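Local coordinates for protein hydrogenase (NiFe) small subunit HydA (PDB 3MYR) that probably carries electrons through its iron-sulfur clusters, as the small subunit of a [NiFe] hydrogenase that oxidises hydrogen with an electron acceptor, at residues A[17-20]-A[21-25]. Sequence-based numbering, arbitrary orientation.
With SF4 (iron/sulfur cluster), chain I.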
ATOM      1  N   CYS A  17       6.889   5.671  -2.496  1.00 18.54           N
ATOM      2  CA  CYS A  17       8.308   5.958  -2.586  1.00 18.97           C
ATOM      3  C   CYS A  17       9.097   5.072  -1.654  1.00 20.05           C
ATOM      4  O   CYS A  17      10.207   4.641  -1.983  1.00 18.58           O
ATOM      5  CB  CYS A  17       8.596   7.489  -2.359  1.00 20.97           C
ATOM      6  SG  CYS A  17       7.816   8.522  -3.664  1.00 21.73           S
ATOM      7  N   THR A  18       8.566   4.806  -0.450  1.00 17.41           N
ATOM      8  CA  THR A  18       9.240   3.852   0.419  1.00 18.94           C
ATOM      9  C   THR A  18       9.218   2.427  -0.164  1.00 17.64           C
ATOM     10  O   THR A  18      10.214   1.714  -0.116  1.00 18.90           O
ATOM     11  CB  THR A  18       8.548   3.862   1.868  1.00 20.01           C
ATOM     12  OG1 THR A  18       9.011   5.052   2.518  1.00 19.84           O
ATOM     13  CG2 THR A  18       8.954   2.591   2.671  1.00 17.66           C
ATOM     14  N   GLU A  19       8.081   2.030  -0.768  1.00 17.55           N
ATOM     15  CA  GLU A  19       8.016   0.690  -1.345  1.00 17.28           C
ATOM     16  C   GLU A  19       9.069   0.627  -2.418  1.00 18.75           C
ATOM     17  O   GLU A  19       9.731  -0.375  -2.547  1.00 19.97           O
ATOM     18  CB  GLU A  19       6.637   0.347  -1.960  1.00 14.24           C
ATOM     19  CG  GLU A  19       5.605   0.172  -0.853  1.00 16.80           C
ATOM     20  CD  GLU A  19       5.622  -1.224  -0.212  1.00 26.22           C
ATOM     21  OE1 GLU A  19       4.806  -1.407   0.710  1.00 32.97           O
ATOM     22  OE2 GLU A  19       6.339  -2.173  -0.630  1.00 23.17           O
ATOM     23  N   SER A  20       9.177   1.686  -3.218  1.00 17.70           N
ATOM     24  CA  SER A  20      10.133   1.678  -4.325  1.00 17.74           C
ATOM     25  C   SER A  20      11.556   1.429  -3.753  1.00 16.49           C
ATOM     26  O   SER A  20      12.324   0.575  -4.225  1.00 18.28           O
ATOM     27  CB  SER A  20      10.116   3.027  -5.066  1.00 14.12           C
ATOM     28  OG  SER A  20      11.022   2.957  -6.139  1.00 19.29           O
ATOM     29  N   LEU A  21      11.917   2.192  -2.734  1.00 16.48           N
ATOM     30  CA  LEU A  21      13.214   2.021  -2.054  1.00 17.28           C
ATOM     31  C   LEU A  21      13.461   0.553  -1.662  1.00 17.43           C
ATOM     32  O   LEU A  21      14.572   0.056  -1.796  1.00 16.35           O
ATOM     33  CB  LEU A  21      13.241   2.873  -0.760  1.00 16.37           C
ATOM     34  CG  LEU A  21      14.450   2.680   0.187  1.00 23.69           C
ATOM     35  CD1 LEU A  21      15.800   3.065  -0.429  1.00 25.58           C
ATOM     36  CD2 LEU A  21      14.203   3.426   1.549  1.00 26.91           C
ATOM     37  N   THR A  22      12.441  -0.129  -1.123  1.00 17.21           N
ATOM     38  CA  THR A  22      12.616  -1.579  -0.761  1.00 19.14           C
ATOM     39  C   THR A  22      12.773  -2.469  -1.983  1.00 18.89           C
ATOM     40  O   THR A  22      13.283  -3.578  -1.863  1.00 17.98           O
ATOM     41  CB  THR A  22      11.421  -2.195   0.066  1.00 19.30           C
ATOM     42  OG1 THR A  22      10.315  -2.402  -0.827  1.00 16.20           O
ATOM     43  CG2 THR A  22      10.996  -1.290   1.216  1.00 16.63           C
ATOM     44  N   ARG A  23      12.398  -1.974  -3.169  1.00 16.84           N
ATOM     45  CA  ARG A  23      12.617  -2.804  -4.374  1.00 15.20           C
ATOM     46  C   ARG A  23      14.053  -2.863  -4.874  1.00 16.83           C
ATOM     47  O   ARG A  23      14.389  -3.758  -5.677  1.00 16.87           O
ATOM     48  CB  ARG A  23      11.713  -2.383  -5.566  1.00 17.43           C
ATOM     49  CG  ARG A  23      10.199  -2.397  -5.230  1.00 16.95           C
ATOM     50  CD  ARG A  23       9.633  -3.795  -4.838  1.00 19.94           C
ATOM     51  NE  ARG A  23       8.176  -3.580  -4.750  1.00 16.93           N
ATOM     52  CZ  ARG A  23       7.492  -3.176  -3.701  1.00 17.82           C
ATOM     53  NH1 ARG A  23       7.998  -3.238  -2.446  1.00 19.24           N
ATOM     54  NH2 ARG A  23       6.236  -2.764  -3.913  1.00 17.18           N
ATOM     55  N   ALA A  24      14.870  -1.885  -4.491  1.00 15.49           N
ATOM     56  CA  ALA A  24      16.167  -1.687  -5.128  1.00 17.83           C
ATOM     57  C   ALA A  24      17.067  -2.900  -4.879  1.00 18.42           C
ATOM     58  O   ALA A  24      17.252  -3.327  -3.705  1.00 18.42           O
ATOM     59  CB  ALA A  24      16.862  -0.390  -4.577  1.00 17.47           C
ATOM     60  N   HIS A  25      17.713  -3.369  -5.943  1.00 17.63           N
ATOM     61  CA  HIS A  25      18.527  -4.586  -5.856  1.00 21.54           C
ATOM     62  C   HIS A  25      19.958  -4.262  -5.458  1.00 21.38           C
ATOM     63  O   HIS A  25      20.654  -5.138  -4.992  1.00 24.47           O
ATOM     64  CB  HIS A  25      18.461  -5.298  -7.224  1.00 23.95           C
ATOM     65  CG  HIS A  25      19.160  -6.624  -7.288  1.00 36.28           C
ATOM     66  ND1 HIS A  25      18.637  -7.784  -6.712  1.00 49.33           N
ATOM     67  CD2 HIS A  25      20.306  -7.010  -7.927  1.00 46.00           C
ATOM     68  CE1 HIS A  25      19.471  -8.803  -6.928  1.00 47.09           C
ATOM     69  NE2 HIS A  25      20.481  -8.365  -7.673  1.00 48.33           N
TER
HETATM   70 FE1  SF4 I2001       3.697   9.113  -6.316  1.00 15.82          FE
HETATM   71 FE2  SF4 I2001       5.645   8.927  -4.325  0.50 17.11          FE
HETATM   72 FE3  SF4 I2001       3.772  11.042  -4.337  1.00 21.70          FE
HETATM   73 FE4  SF4 I2001       3.177   8.155  -3.844  1.00 19.46          FE
HETATM   74  S1  SF4 I2001       4.402   9.744  -2.473  0.50 18.18           S
HETATM   75  S2  SF4 I2001       2.018   9.754  -4.912  1.00 18.21           S
HETATM   76  S3  SF4 I2001       4.497   7.234  -5.459  1.00 16.72           S
HETATM   77  S4  SF4 I2001       5.330  10.621  -5.917  1.00 21.00           S
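Glu19 and Arg23, one helical turn apart, illustrate how an i to i+4 salt bridge can be built on a short helix. Arg23 NH1 reaches Glu19 OE2 at 2.7 Å in a nearly straight bond (N-H...O 167°), with the oxygen at the edge of the guanidinium and in its plane; a second bond, from Arg23 NH2 to the same OE2, is weak at 3.3 Å. Carboxylate and guanidinium planes are turned 64° from each other. Bends at chi2 in both chains fold the two charges back over the helix, and the Glu19 carbonyl carbon lies over one guanidinium face, offset toward its rim. The pair is buried against the large subunit, where Arg23 NH1 also makes a weak hydrogen bond to Gln198 OE1 of that chain.

Along the backbone, Leu21 N to Cys17 O (3.1 Å) and Thr22 N to Thr18 O (3.1 Å) are alpha-helical bonds, but Arg23 N bonds to Ser20 O at 2.8 Å, three residues back as in a 3-10 turn, its bond to Glu19 O being weak. Thr22 OG1 also donates to Glu19 O (2.7 Å), a side-chain bond back to the preceding turn.

At the other end, Cys17 SG binds the iron FE2 at 2.3 Å; with Cys14 it forms a Cys-X-X-Cys pair that, with Cys113 and Cys147, holds this [4Fe-4S] cluster. Helix 16-23 follows strand 5-10 of the mixed sheet, whose Trp8 packs on Thr18 and Leu21. Thr18 OG1 is hydrogen-bonded to His42 NE2 and Ser20 OG to Pro149 O; Ser20 touches helix 151-164, while Thr22 and Arg23 meet the large subunit.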